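Local coordinates for protein anti-sigma-I factor RsgI3 (Clostridium thermocellum, PDB 6QE7) that binds pectin and related plant polysaccharides through its tandem extracellular PA14 domains and probably restrains the sigma factor SigI3 by direct interaction inside the cell, at residues A[122-125]-A[131-134]; A[62-67]-A[74-79]; A[230-235]-A[240-245]; A[210-215]-A[222-227]. One frame throughout, in Å; residues are numbered along the deposited sequence.

Overall arrangement
Following the chain from the N terminus, interaction 2 closes first. It joins residues 62-67 to 74-79 across the two sheets of the first PA14 domain. Interaction 1 follows and closes the hairpin between 122-125 and 131-134. The two touch, because strands 60-69 and 119-125 are neighbours in one sheet. The second PA14 domain begins its own series with interaction 4, between 210-215 and 222-227. Interaction 3, between 230-235 and 240-245, comes next along the chain. These two also touch, and both connect the same pair of sheets. No contact nests within another or crosses it. The centres of interactions 1 and 3 are about 56 Å apart, in different domains.

Interaction 1: residues A[122-125]-A[131-134]; sequences LMWS and KEII
Met-123 and Ile-133 form an antiparallel non-hydrogen-bonded pair, their CA atoms 4.2 Å apart, and Trp-124 with Glu-132 is the hydrogen-bonded pair next to it. This is a short beta hairpin in the first PA14 domain. Trp-124 and Glu-132 exchange two backbone bonds; the one from Trp-124 N to Glu-132 O is 3.0 Å long. A third runs from Ile-134 N to Leu-122 O, at 3.1 Å.

The same hydrogen-bonded pair is joined again through its side chains. They lie alongside each other and point the same way. Trp-124 NE1 donates to Glu-132 OE2 over 3.0 Å, with an N-H...O angle of 166°. The oxygen accepts with its anti lone pair and sits in the plane of the indole. Ring and carboxylate are only 7° apart, so the carboxylate continues the flat surface of the ring. Glu-132 OE2 also meets Arg-57 in a salt bridge. These two partners should limit rotation of the carboxylate.

Ile-134 crosses the indole at about a right angle. Its CG1 makes a CH-pi contact 3.9 Å from the centroid of the five-membered ring of Trp-124. Its CD1 reaches on to Leu-122 CG, at 3.8 Å. Trp-124 chi1 of 68° puts CG between the backbone N and the carbonyl carbon, and the ring then lies beside Glu-132 with Ile-134 over one face.

Met-123 and Lys-131 meet at the more exposed side. Lys-131 is extended, and its NZ continues to a salt bridge with Glu-92. The Met-123 chain bends at its last torsion, which brings CE to 3.5 Å from Lys-131 CE.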
loop_
_atom_site.group_PDB
_atom_site.type_symbol
_atom_site.label_atom_id
_atom_site.label_comp_id
_atom_site.label_asym_id
_atom_site.label_seq_id
_atom_site.Cartn_x
_atom_site.Cartn_y
_atom_site.Cartn_z
ATOM N N LEU A 122 -5.735 23.092 -0.775
ATOM C CA LEU A 122 -6.731 23.174 0.315
ATOM C C LEU A 122 -7.014 24.649 0.616
ATOM O O LEU A 122 -6.087 25.331 1.024
ATOM C CB LEU A 122 -6.177 22.466 1.552
ATOM C CG LEU A 122 -7.045 22.549 2.800
ATOM C CD1 LEU A 122 -8.365 21.870 2.570
ATOM C CD2 LEU A 122 -6.358 21.929 4.000
ATOM N N MET A 123 -8.267 25.067 0.513
ATOM C CA MET A 123 -8.699 26.457 0.733
ATOM C C MET A 123 -9.793 26.497 1.797
ATOM O O MET A 123 -10.261 25.446 2.245
ATOM C CB MET A 123 -9.201 27.023 -0.593
ATOM C CG MET A 123 -8.159 26.933 -1.645
ATOM S SD MET A 123 -8.605 27.718 -3.122
ATOM C CE MET A 123 -9.859 26.670 -3.832
ATOM N N TRP A 124 -10.107 27.682 2.295
ATOM C CA TRP A 124 -11.219 27.899 3.233
ATOM C C TRP A 124 -11.787 29.304 3.004
ATOM O O TRP A 124 -11.101 30.119 2.462
ATOM C CB TRP A 124 -10.840 27.706 4.696
ATOM C CG TRP A 124 -9.912 28.700 5.293
ATOM C CD1 TRP A 124 -9.253 29.713 4.653
ATOM C CD2 TRP A 124 -9.395 28.647 6.621
ATOM N NE1 TRP A 124 -8.360 30.287 5.506
ATOM C CE2 TRP A 124 -8.464 29.692 6.733
ATOM C CE3 TRP A 124 -9.689 27.890 7.743
ATOM C CZ2 TRP A 124 -7.824 29.985 7.921
ATOM C CZ3 TRP A 124 -9.047 28.177 8.925
ATOM C CH2 TRP A 124 -8.108 29.207 9.003
ATOM N N SER A 125 -13.007 29.515 3.446
ATOM C CA SER A 125 -13.792 30.756 3.342
ATOM C C SER A 125 -14.761 30.763 4.519
ATOM O O SER A 125 -14.973 29.666 5.145
ATOM C CB SER A 125 -14.462 30.872 1.995
ATOM O OG SER A 125 -15.603 30.044 1.913
ATOM N N LYS A 131 -11.843 33.896 0.613
ATOM C CA LYS A 131 -11.450 32.550 0.208
ATOM C C LYS A 131 -9.956 32.625 -0.023
ATOM O O LYS A 131 -9.584 33.413 -0.871
ATOM C CB LYS A 131 -12.182 32.139 -1.061
ATOM C CG LYS A 131 -12.000 30.680 -1.420
ATOM C CD LYS A 131 -12.493 30.374 -2.803
ATOM C CE LYS A 131 -12.428 28.903 -3.148
ATOM N NZ LYS A 131 -13.074 28.617 -4.457
ATOM N N GLU A 132 -9.159 31.873 0.740
ATOM C CA GLU A 132 -7.717 31.745 0.458
ATOM C C GLU A 132 -7.310 30.276 0.602
ATOM O O GLU A 132 -8.057 29.551 1.274
ATOM C CB GLU A 132 -6.998 32.660 1.460
ATOM C CG GLU A 132 -7.368 32.405 2.891
ATOM C CD GLU A 132 -6.560 33.125 3.970
ATOM O OE1 GLU A 132 -5.874 34.072 3.615
ATOM O OE2 GLU A 132 -6.641 32.748 5.198
ATOM N N ILE A 133 -6.173 29.894 0.010
ATOM C CA ILE A 133 -5.256 28.826 0.492
ATOM C C ILE A 133 -5.108 28.896 2.007
ATOM O O ILE A 133 -4.679 29.920 2.540
ATOM C CB ILE A 133 -3.871 28.913 -0.195
ATOM C CG1 ILE A 133 -3.935 28.722 -1.709
ATOM C CG2 ILE A 133 -2.931 27.915 0.457
ATOM C CD1 ILE A 133 -4.240 27.256 -2.121
ATOM N N ILE A 134 -5.331 27.794 2.714
ATOM C CA ILE A 134 -5.216 27.879 4.185
ATOM C C ILE A 134 -3.755 28.150 4.471
ATOM O O ILE A 134 -2.889 27.333 4.150
ATOM C CB ILE A 134 -5.717 26.646 4.949
ATOM C CG1 ILE A 134 -7.153 26.270 4.587
ATOM C CG2 ILE A 134 -5.569 26.843 6.460
ATOM C CD1 ILE A 134 -7.749 25.171 5.462
HETATM O O HOH W 1 -3.396 24.970 2.639
#

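Interaction 2: residues A[62-67]-A[74-79]; sequences YTFYTV and LWVDGV
Phe-64 reaches from strand 60-69 toward Leu-74 and Val-76 of strand 72-76, across the interior of the PA14 beta sandwich. The strands belong to different sheets. The axes of segments 62-67 and 74-76 run at 156°, roughly antiparallel, and come within 9.4 Å. No hydrogen bond joins the segments.

The Phe-64 side chain begins its contacts at CB, which lies 3.6 Å from Leu-74 CD2. At CG the same methyl is still near, at 4.1 Å, but it approaches the ring obliquely. Beyond this the ring leaves Leu-74 and meets Val-76. CE1, CE2 and CZ all lie at similar distances from Val-76 CG2. CG is anti to the carbonyl carbon, which sends the ring toward Val-76; chi2 of 77° turns one face to the methyl, which stands over its centre. Leu-74 CD2 also touches Thr-66 CG2, at 4.1 Å, as the two side chains pass in opposite directions, so one methyl lies against two side chains of the facing strand. Leu-122 and Ile-82 pack on Leu-74 as well.

The chain between the two segments carries Asp-69 and Asp-70, which bind a calcium ion. At the far end, Val-76 enters a type I' turn that returns at Val-79. The Val-76 CG2 methyl makes a CH-pi contact 4.0 Å from the Phe-64 ring centroid and only 6° off the ring normal.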
loop_
_atom_site.group_PDB
_atom_site.type_symbol
_atom_site.label_atom_id
_atom_site.label_comp_id
_atom_site.label_asym_id
_atom_site.label_seq_id
_atom_site.Cartn_x
_atom_site.Cartn_y
_atom_site.Cartn_z
ATOM N N TYR A 62 -17.423 27.808 8.407
ATOM C CA TYR A 62 -16.331 27.689 7.411
ATOM C C TYR A 62 -16.781 26.784 6.287
ATOM O O TYR A 62 -17.500 25.798 6.507
ATOM C CB TYR A 62 -15.036 27.222 8.055
ATOM C CG TYR A 62 -14.279 28.320 8.748
ATOM C CD1 TYR A 62 -14.500 28.611 10.089
ATOM C CD2 TYR A 62 -13.355 29.084 8.043
ATOM C CE1 TYR A 62 -13.787 29.616 10.719
ATOM C CE2 TYR A 62 -12.673 30.117 8.649
ATOM C CZ TYR A 62 -12.867 30.362 9.996
ATOM O OH TYR A 62 -12.167 31.361 10.593
ATOM N N THR A 63 -16.375 27.143 5.081
ATOM C CA THR A 63 -16.339 26.259 3.900
ATOM C C THR A 63 -14.873 25.843 3.730
ATOM O O THR A 63 -14.012 26.751 3.714
ATOM C CB THR A 63 -16.984 26.938 2.688
ATOM O OG1 THR A 63 -18.297 27.357 3.073
ATOM C CG2 THR A 63 -17.020 26.067 1.437
ATOM N N PHE A 64 -14.579 24.534 3.713
ATOM C CA PHE A 64 -13.307 23.953 3.202
ATOM C C PHE A 64 -13.504 23.546 1.746
ATOM O O PHE A 64 -14.609 23.051 1.288
ATOM C CB PHE A 64 -12.864 22.749 4.020
ATOM C CG PHE A 64 -12.436 23.189 5.359
ATOM C CD1 PHE A 64 -13.381 23.524 6.312
ATOM C CD2 PHE A 64 -11.116 23.415 5.632
ATOM C CE1 PHE A 64 -12.985 23.958 7.561
ATOM C CE2 PHE A 64 -10.726 23.817 6.893
ATOM C CZ PHE A 64 -11.660 24.104 7.848
ATOM N N TYR A 65 -12.482 23.860 0.964
ATOM C CA TYR A 65 -12.410 23.480 -0.468
ATOM C C TYR A 65 -11.089 22.736 -0.712
ATOM O O TYR A 65 -10.040 23.143 -0.195
ATOM C CB TYR A 65 -12.406 24.668 -1.423
ATOM C CG TYR A 65 -13.319 25.820 -1.084
ATOM C CD1 TYR A 65 -13.091 26.647 0.019
ATOM C CD2 TYR A 65 -14.417 26.081 -1.886
ATOM C CE1 TYR A 65 -13.929 27.731 0.273
ATOM C CE2 TYR A 65 -15.268 27.146 -1.626
ATOM C CZ TYR A 65 -15.024 27.970 -0.541
ATOM O OH TYR A 65 -15.924 28.987 -0.302
ATOM N N THR A 66 -11.178 21.712 -1.559
ATOM C CA THR A 66 -10.048 20.947 -2.114
ATOM C C THR A 66 -10.140 21.130 -3.618
ATOM O O THR A 66 -11.221 21.129 -4.158
ATOM C CB THR A 66 -10.094 19.481 -1.676
ATOM O OG1 THR A 66 -11.272 18.859 -2.207
ATOM C CG2 THR A 66 -10.075 19.309 -0.176
ATOM N N VAL A 67 -9.016 21.398 -4.252
ATOM C CA VAL A 67 -8.941 21.291 -5.725
ATOM C C VAL A 67 -7.811 20.293 -5.972
ATOM O O VAL A 67 -6.668 20.619 -5.618
ATOM C CB VAL A 67 -8.650 22.662 -6.390
ATOM C CG1 VAL A 67 -8.724 22.548 -7.895
ATOM C CG2 VAL A 67 -9.617 23.716 -5.912
ATOM N N LEU A 74 -11.193 14.677 2.923
ATOM C CA LEU A 74 -10.866 15.697 3.954
ATOM C C LEU A 74 -11.670 15.452 5.193
ATOM O O LEU A 74 -12.915 15.474 5.083
ATOM C CB LEU A 74 -11.180 17.117 3.444
ATOM C CG LEU A 74 -10.765 18.256 4.376
ATOM C CD1 LEU A 74 -9.297 18.193 4.695
ATOM C CD2 LEU A 74 -11.108 19.617 3.766
ATOM N N TRP A 75 -10.966 15.322 6.317
ATOM C CA TRP A 75 -11.543 15.307 7.677
ATOM C C TRP A 75 -11.154 16.593 8.373
ATOM O O TRP A 75 -9.930 16.935 8.389
ATOM C CB TRP A 75 -11.121 14.107 8.548
ATOM C CG TRP A 75 -11.496 12.765 8.047
ATOM C CD1 TRP A 75 -12.491 11.983 8.513
ATOM C CD2 TRP A 75 -10.813 11.975 7.065
ATOM N NE1 TRP A 75 -12.515 10.805 7.833
ATOM C CE2 TRP A 75 -11.471 10.740 6.983
ATOM C CE3 TRP A 75 -9.745 12.206 6.201
ATOM C CZ2 TRP A 75 -11.087 9.714 6.120
ATOM C CZ3 TRP A 75 -9.354 11.189 5.360
ATOM C CH2 TRP A 75 -10.028 9.968 5.300
ATOM N N VAL A 76 -12.143 17.243 8.975
ATOM C CA VAL A 76 -11.919 18.331 9.977
ATOM C C VAL A 76 -12.704 17.965 11.250
ATOM O O VAL A 76 -13.868 17.601 11.156
ATOM C CB VAL A 76 -12.331 19.694 9.400
ATOM C CG1 VAL A 76 -12.193 20.812 10.447
ATOM C CG2 VAL A 76 -11.595 20.047 8.125
ATOM N N ASP A 77 -12.044 17.946 12.391
ATOM C CA ASP A 77 -12.715 17.715 13.701
ATOM C C ASP A 77 -13.307 16.320 13.687
ATOM O O ASP A 77 -14.310 16.116 14.397
ATOM C CB ASP A 77 -13.814 18.753 13.954
ATOM C CG ASP A 77 -14.194 18.787 15.416
ATOM O OD1 ASP A 77 -13.308 18.410 16.275
ATOM O OD2 ASP A 77 -15.341 19.157 15.677
ATOM N N GLY A 78 -12.667 15.425 12.911
ATOM C CA GLY A 78 -13.013 14.015 12.815
ATOM C C GLY A 78 -14.237 13.836 11.972
ATOM O O GLY A 78 -14.614 12.742 11.792
ATOM N N VAL A 79 -14.759 14.891 11.359
ATOM C CA VAL A 79 -15.891 14.779 10.428
ATOM C C VAL A 79 -15.313 14.573 9.035
ATOM O O VAL A 79 -14.413 15.335 8.633
ATOM C CB VAL A 79 -16.820 16.008 10.493
ATOM C CG1 VAL A 79 -17.913 15.860 9.508
ATOM C CG2 VAL A 79 -17.342 16.267 11.906
#

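Interaction 3: residues A[230-235]-A[240-245]; sequences IDNWQN and AENSGK
The side chains of Asn-232 and Asn-242 cross at about a right angle, and their amide planes are inclined by 54°. Asn-232 ND2 donates to Asn-242 OD1 over 3.1 Å, and the N-H...O angle is 161°. The acceptor lies near the plane of the Asn-232 amide. Seen from Asn-242, the donor is tilted out of the carbonyl plane and comes in from the side of the C=O bond. Asn-242 ND2 in turn rests 3.6 Å from Asn-232 CB.

A third amide, that of Asn-235, receives the Ala-240 methyl well out of its plane. Ala-240 CB is 3.3 Å from Asn-235 OD1 and 3.5 Å from its CG. The polar end of Asn-235 is held from outside: ND2 bonds to Gly-218 O, and OD1 bonds weakly to Gly-237 N.

The apolar end of the contact belongs to Ile-230. Its CG2 touches Asn-242 CB at 3.6 Å, while CG1 lies against the backbone of Ser-243 and Gly-244.

No backbone bond joins the segments, for they belong to the two sheets of the second PA14 beta sandwich. Strand 227-232 pairs with strand 219-224, and strand 240-248 pairs with strand 208-216.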
loop_
_atom_site.group_PDB
_atom_site.type_symbol
_atom_site.label_atom_id
_atom_site.label_comp_id
_atom_site.label_asym_id
_atom_site.label_seq_id
_atom_site.Cartn_x
_atom_site.Cartn_y
_atom_site.Cartn_z
ATOM N N ILE A 230 -4.814 -20.607 -7.310
ATOM C CA ILE A 230 -4.148 -21.934 -7.480
ATOM C C ILE A 230 -4.514 -22.860 -6.330
ATOM O O ILE A 230 -4.410 -22.411 -5.190
ATOM C CB ILE A 230 -2.641 -21.743 -7.595
ATOM C CG1 ILE A 230 -2.341 -20.860 -8.795
ATOM C CG2 ILE A 230 -1.906 -23.078 -7.616
ATOM C CD1 ILE A 230 -0.870 -20.599 -9.064
ATOM N N ASP A 231 -4.901 -24.117 -6.609
ATOM C CA ASP A 231 -5.298 -25.094 -5.548
ATOM C C ASP A 231 -4.901 -26.505 -5.982
ATOM O O ASP A 231 -5.671 -27.169 -6.593
ATOM C CB ASP A 231 -6.790 -24.966 -5.272
ATOM C CG ASP A 231 -7.288 -25.683 -4.019
ATOM O OD1 ASP A 231 -6.447 -26.071 -3.195
ATOM O OD2 ASP A 231 -8.533 -25.763 -3.859
ATOM N N ASN A 232 -3.675 -26.900 -5.723
ATOM C CA ASN A 232 -3.174 -28.251 -6.028
ATOM C C ASN A 232 -2.481 -28.779 -4.763
ATOM O O ASN A 232 -1.285 -28.958 -4.748
ATOM C CB ASN A 232 -2.318 -28.191 -7.284
ATOM C CG ASN A 232 -1.852 -29.559 -7.718
ATOM O OD1 ASN A 232 -2.499 -30.565 -7.370
ATOM N ND2 ASN A 232 -0.733 -29.598 -8.447
ATOM N N TRP A 233 -3.228 -28.915 -3.695
ATOM C CA TRP A 233 -2.676 -29.236 -2.366
ATOM C C TRP A 233 -2.238 -30.710 -2.275
ATOM O O TRP A 233 -1.423 -30.979 -1.382
ATOM C CB TRP A 233 -3.728 -28.924 -1.315
ATOM C CG TRP A 233 -3.215 -28.950 0.074
ATOM C CD1 TRP A 233 -3.676 -29.687 1.125
ATOM C CD2 TRP A 233 -2.141 -28.158 0.571
ATOM N NE1 TRP A 233 -2.925 -29.436 2.232
ATOM C CE2 TRP A 233 -1.969 -28.511 1.928
ATOM C CE3 TRP A 233 -1.278 -27.220 -0.011
ATOM C CZ2 TRP A 233 -1.008 -27.907 2.730
ATOM C CZ3 TRP A 233 -0.287 -26.667 0.771
ATOM C CH2 TRP A 233 -0.195 -26.959 2.136
ATOM N N GLN A 234 -2.776 -31.611 -3.114
ATOM C CA GLN A 234 -2.463 -33.083 -3.113
ATOM C C GLN A 234 -1.248 -33.361 -4.005
ATOM O O GLN A 234 -0.675 -34.454 -3.965
ATOM C CB GLN A 234 -3.694 -33.896 -3.565
ATOM C CG GLN A 234 -4.972 -33.678 -2.723
ATOM C CD GLN A 234 -4.803 -33.880 -1.228
ATOM O OE1 GLN A 234 -4.485 -34.973 -0.767
ATOM N NE2 GLN A 234 -5.058 -32.843 -0.432
ATOM N N ASN A 235 -0.787 -32.398 -4.779
ATOM C CA ASN A 235 0.196 -32.737 -5.838
ATOM C C ASN A 235 1.420 -33.414 -5.212
ATOM O O ASN A 235 1.903 -32.967 -4.118
ATOM C CB ASN A 235 0.679 -31.538 -6.669
ATOM C CG ASN A 235 2.015 -31.815 -7.332
ATOM O OD1 ASN A 235 2.087 -32.674 -8.230
ATOM N ND2 ASN A 235 3.077 -31.169 -6.845
ATOM N N ALA A 240 5.877 -29.945 -10.499
ATOM C CA ALA A 240 4.524 -29.794 -11.091
ATOM C C ALA A 240 4.247 -28.277 -11.224
ATOM O O ALA A 240 4.641 -27.501 -10.276
ATOM C CB ALA A 240 3.450 -30.447 -10.238
ATOM N N GLU A 241 3.606 -27.900 -12.340
ATOM C CA GLU A 241 3.282 -26.498 -12.752
ATOM C C GLU A 241 1.788 -26.269 -12.602
ATOM O O GLU A 241 1.018 -27.122 -13.032
ATOM C CB GLU A 241 3.771 -26.269 -14.169
ATOM C CG GLU A 241 5.297 -26.310 -14.188
ATOM C CD GLU A 241 5.914 -26.702 -15.515
ATOM O OE1 GLU A 241 5.405 -26.186 -16.520
ATOM O OE2 GLU A 241 6.891 -27.531 -15.546
ATOM N N ASN A 242 1.444 -25.184 -11.918
ATOM C CA ASN A 242 0.071 -24.663 -11.806
ATOM C C ASN A 242 0.121 -23.205 -12.216
ATOM O O ASN A 242 1.194 -22.629 -12.082
ATOM C CB ASN A 242 -0.477 -24.865 -10.394
ATOM C CG ASN A 242 -0.627 -26.346 -10.137
ATOM O OD1 ASN A 242 0.352 -26.996 -9.772
ATOM N ND2 ASN A 242 -1.768 -26.888 -10.549
ATOM N N SER A 243 -1.009 -22.693 -12.693
ATOM C CA SER A 243 -1.208 -21.264 -13.014
ATOM C C SER A 243 -2.639 -20.865 -12.696
ATOM O O SER A 243 -3.576 -21.738 -12.598
ATOM C CB SER A 243 -0.775 -20.911 -14.400
ATOM O OG SER A 243 -1.745 -21.244 -15.372
ATOM N N GLY A 244 -2.791 -19.578 -12.445
ATOM C CA GLY A 244 -4.115 -18.984 -12.238
ATOM C C GLY A 244 -4.027 -17.506 -12.516
ATOM O O GLY A 244 -2.906 -16.985 -12.501
ATOM N N LYS A 245 -5.150 -16.876 -12.828
ATOM C CA LYS A 245 -5.181 -15.510 -13.387
ATOM C C LYS A 245 -5.867 -14.580 -12.428
ATOM O O LYS A 245 -6.777 -15.045 -11.729
ATOM C CB LYS A 245 -5.973 -15.518 -14.696
ATOM C CG LYS A 245 -5.252 -16.200 -15.844
ATOM C CD LYS A 245 -6.178 -16.514 -16.990
ATOM C CE LYS A 245 -5.478 -16.612 -18.327
ATOM N NZ LYS A 245 -4.861 -17.944 -18.547
#

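Interaction 4: residues A[210-215]-A[222-227]; sequences YTFHTV and VWINNV
Phe-212 and Ile-224 make the tight part of this contact, approaching from opposite directions. Ile-224 CD1 stands over the centre of one ring face, 3.9 Å from the centroid and 12° off the normal. The same methyl is 3.9 Å from Phe-212 CZ. Ile-224 CG1 lies over the same face, toward its CD1-CE1 side, 4.0 Å from Phe-212 CD1. Its chi2 of -82° bends CD1 across the ring. A smaller touch lies beside this one: the methyls Thr-214 CG2 and Val-222 CG2 meet tip to tip at 3.7 Å. All four residues are buried, and only carbon atoms touch across the interface.

The other side is looser. Past Ile-224 the chain leaves the interior in a type I' turn, closed by Ile-224 and Val-227 through paired backbone bonds. Asn-226 and Val-227 are exposed there. Asn-226 ND2 bonds to Asp-255 OD2, on the side of its own sheet. On the facing strand His-213 points away from this contact, and its NE2 bonds to Ser-274 OG.

Strands 208-216 and 219-224 lie in different sheets and share no hydrogen bond between these segments. Side chains alone join them, as expected for the core of a PA14 beta sandwich. Phe-64 and Val-76 make the matching ring-and-methyl contact in the first PA14 domain.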
loop_
_atom_site.group_PDB
_atom_site.type_symbol
_atom_site.label_atom_id
_atom_site.label_comp_id
_atom_site.label_asym_id
_atom_site.label_seq_id
_atom_site.Cartn_x
_atom_site.Cartn_y
_atom_site.Cartn_z
ATOM N N TYR A 210 -2.929 -10.573 -14.651
ATOM C CA TYR A 210 -1.684 -11.283 -14.328
ATOM C C TYR A 210 -1.982 -12.766 -14.336
ATOM O O TYR A 210 -3.155 -13.196 -14.044
ATOM C CB TYR A 210 -1.097 -10.773 -13.000
ATOM C CG TYR A 210 -0.185 -9.594 -13.169
ATOM C CD1 TYR A 210 -0.671 -8.325 -13.490
ATOM C CD2 TYR A 210 1.168 -9.753 -13.082
ATOM C CE1 TYR A 210 0.184 -7.264 -13.744
ATOM C CE2 TYR A 210 2.025 -8.694 -13.276
ATOM C CZ TYR A 210 1.540 -7.444 -13.621
ATOM O OH TYR A 210 2.435 -6.414 -13.810
ATOM N N THR A 211 -0.918 -13.524 -14.481
ATOM C CA THR A 211 -0.906 -14.987 -14.298
ATOM C C THR A 211 0.172 -15.289 -13.283
ATOM O O THR A 211 1.325 -14.855 -13.485
ATOM C CB THR A 211 -0.630 -15.760 -15.591
ATOM O OG1 THR A 211 -1.591 -15.364 -16.551
ATOM C CG2 THR A 211 -0.733 -17.266 -15.431
ATOM N N PHE A 212 -0.207 -15.948 -12.206
ATOM C CA PHE A 212 0.784 -16.464 -11.230
ATOM C C PHE A 212 0.991 -17.924 -11.580
ATOM O O PHE A 212 0.062 -18.574 -12.067
ATOM C CB PHE A 212 0.363 -16.222 -9.779
ATOM C CG PHE A 212 0.344 -14.755 -9.448
ATOM C CD1 PHE A 212 -0.737 -13.975 -9.824
ATOM C CD2 PHE A 212 1.427 -14.145 -8.851
ATOM C CE1 PHE A 212 -0.721 -12.599 -9.629
ATOM C CE2 PHE A 212 1.419 -12.784 -8.619
ATOM C CZ PHE A 212 0.343 -12.013 -9.016
ATOM N N HIS A 213 2.223 -18.367 -11.412
ATOM C CA HIS A 213 2.708 -19.708 -11.790
ATOM C C HIS A 213 3.408 -20.267 -10.564
ATOM O O HIS A 213 4.113 -19.476 -9.902
ATOM C CB HIS A 213 3.674 -19.639 -12.945
ATOM C CG HIS A 213 3.251 -18.835 -14.111
ATOM N ND1 HIS A 213 2.755 -19.414 -15.261
ATOM C CD2 HIS A 213 3.346 -17.492 -14.349
ATOM C CE1 HIS A 213 2.526 -18.465 -16.156
ATOM N NE2 HIS A 213 2.918 -17.273 -15.616
ATOM N N THR A 214 3.093 -21.514 -10.190
ATOM C CA THR A 214 3.890 -22.273 -9.195
ATOM C C THR A 214 4.548 -23.445 -9.911
ATOM O O THR A 214 3.958 -24.080 -10.807
ATOM C CB THR A 214 3.105 -22.688 -7.955
ATOM O OG1 THR A 214 2.076 -23.498 -8.482
ATOM C CG2 THR A 214 2.558 -21.532 -7.144
ATOM N N VAL A 215 5.784 -23.628 -9.538
ATOM C CA VAL A 215 6.628 -24.813 -9.800
ATOM C C VAL A 215 6.940 -25.393 -8.423
ATOM O O VAL A 215 7.575 -24.698 -7.598
ATOM C CB VAL A 215 7.912 -24.514 -10.601
ATOM C CG1 VAL A 215 8.741 -25.806 -10.846
ATOM C CG2 VAL A 215 7.588 -23.890 -11.906
ATOM N N VAL A 222 -2.384 -20.797 -3.663
ATOM C CA VAL A 222 -2.101 -19.332 -3.835
ATOM C C VAL A 222 -3.410 -18.540 -3.835
ATOM O O VAL A 222 -4.315 -18.830 -4.622
ATOM C CB VAL A 222 -1.315 -19.007 -5.085
ATOM C CG1 VAL A 222 -1.061 -17.499 -5.157
ATOM C CG2 VAL A 222 0.004 -19.816 -5.168
ATOM N N TRP A 223 -3.481 -17.615 -2.907
ATOM C CA TRP A 223 -4.473 -16.528 -2.882
ATOM C C TRP A 223 -3.804 -15.182 -3.232
ATOM O O TRP A 223 -2.715 -14.886 -2.691
ATOM C CB TRP A 223 -5.008 -16.407 -1.479
ATOM C CG TRP A 223 -5.842 -17.547 -1.003
ATOM C CD1 TRP A 223 -7.203 -17.627 -0.941
ATOM C CD2 TRP A 223 -5.328 -18.733 -0.401
ATOM N NE1 TRP A 223 -7.569 -18.791 -0.333
ATOM C CE2 TRP A 223 -6.444 -19.488 0.035
ATOM C CE3 TRP A 223 -4.053 -19.184 -0.132
ATOM C CZ2 TRP A 223 -6.304 -20.710 0.692
ATOM C CZ3 TRP A 223 -3.904 -20.421 0.488
ATOM C CH2 TRP A 223 -5.015 -21.145 0.922
ATOM N N ILE A 224 -4.435 -14.423 -4.120
ATOM C CA ILE A 224 -4.123 -13.009 -4.461
ATOM C C ILE A 224 -5.410 -12.219 -4.266
ATOM O O ILE A 224 -6.472 -12.672 -4.739
ATOM C CB ILE A 224 -3.566 -12.845 -5.885
ATOM C CG1 ILE A 224 -2.351 -13.750 -6.122
ATOM C CG2 ILE A 224 -3.178 -11.381 -6.148
ATOM C CD1 ILE A 224 -1.046 -13.160 -5.576
ATOM N N ASN A 225 -5.318 -11.128 -3.562
ATOM C CA ASN A 225 -6.503 -10.271 -3.287
ATOM C C ASN A 225 -7.569 -11.110 -2.572
ATOM O O ASN A 225 -8.740 -10.956 -2.903
ATOM C CB ASN A 225 -7.031 -9.665 -4.588
ATOM C CG ASN A 225 -8.028 -8.546 -4.327
ATOM O OD1 ASN A 225 -7.922 -7.788 -3.355
ATOM N ND2 ASN A 225 -8.987 -8.436 -5.227
ATOM N N ASN A 226 -7.165 -12.102 -1.762
ATOM C CA ASN A 226 -8.079 -13.032 -1.031
ATOM C C ASN A 226 -8.892 -13.877 -2.003
ATOM O O ASN A 226 -9.977 -14.282 -1.626
ATOM C CB ASN A 226 -9.008 -12.256 -0.101
ATOM C CG ASN A 226 -8.146 -11.340 0.739
ATOM O OD1 ASN A 226 -7.332 -11.828 1.507
ATOM N ND2 ASN A 226 -8.195 -10.042 0.498
ATOM N N VAL A 227 -8.441 -14.047 -3.237
ATOM C CA VAL A 227 -9.072 -14.970 -4.214
ATOM C C VAL A 227 -8.129 -16.162 -4.386
ATOM O O VAL A 227 -6.949 -15.972 -4.671
ATOM C CB VAL A 227 -9.340 -14.311 -5.565
ATOM C CG1 VAL A 227 -9.795 -15.335 -6.591
ATOM C CG2 VAL A 227 -10.333 -13.158 -5.381
#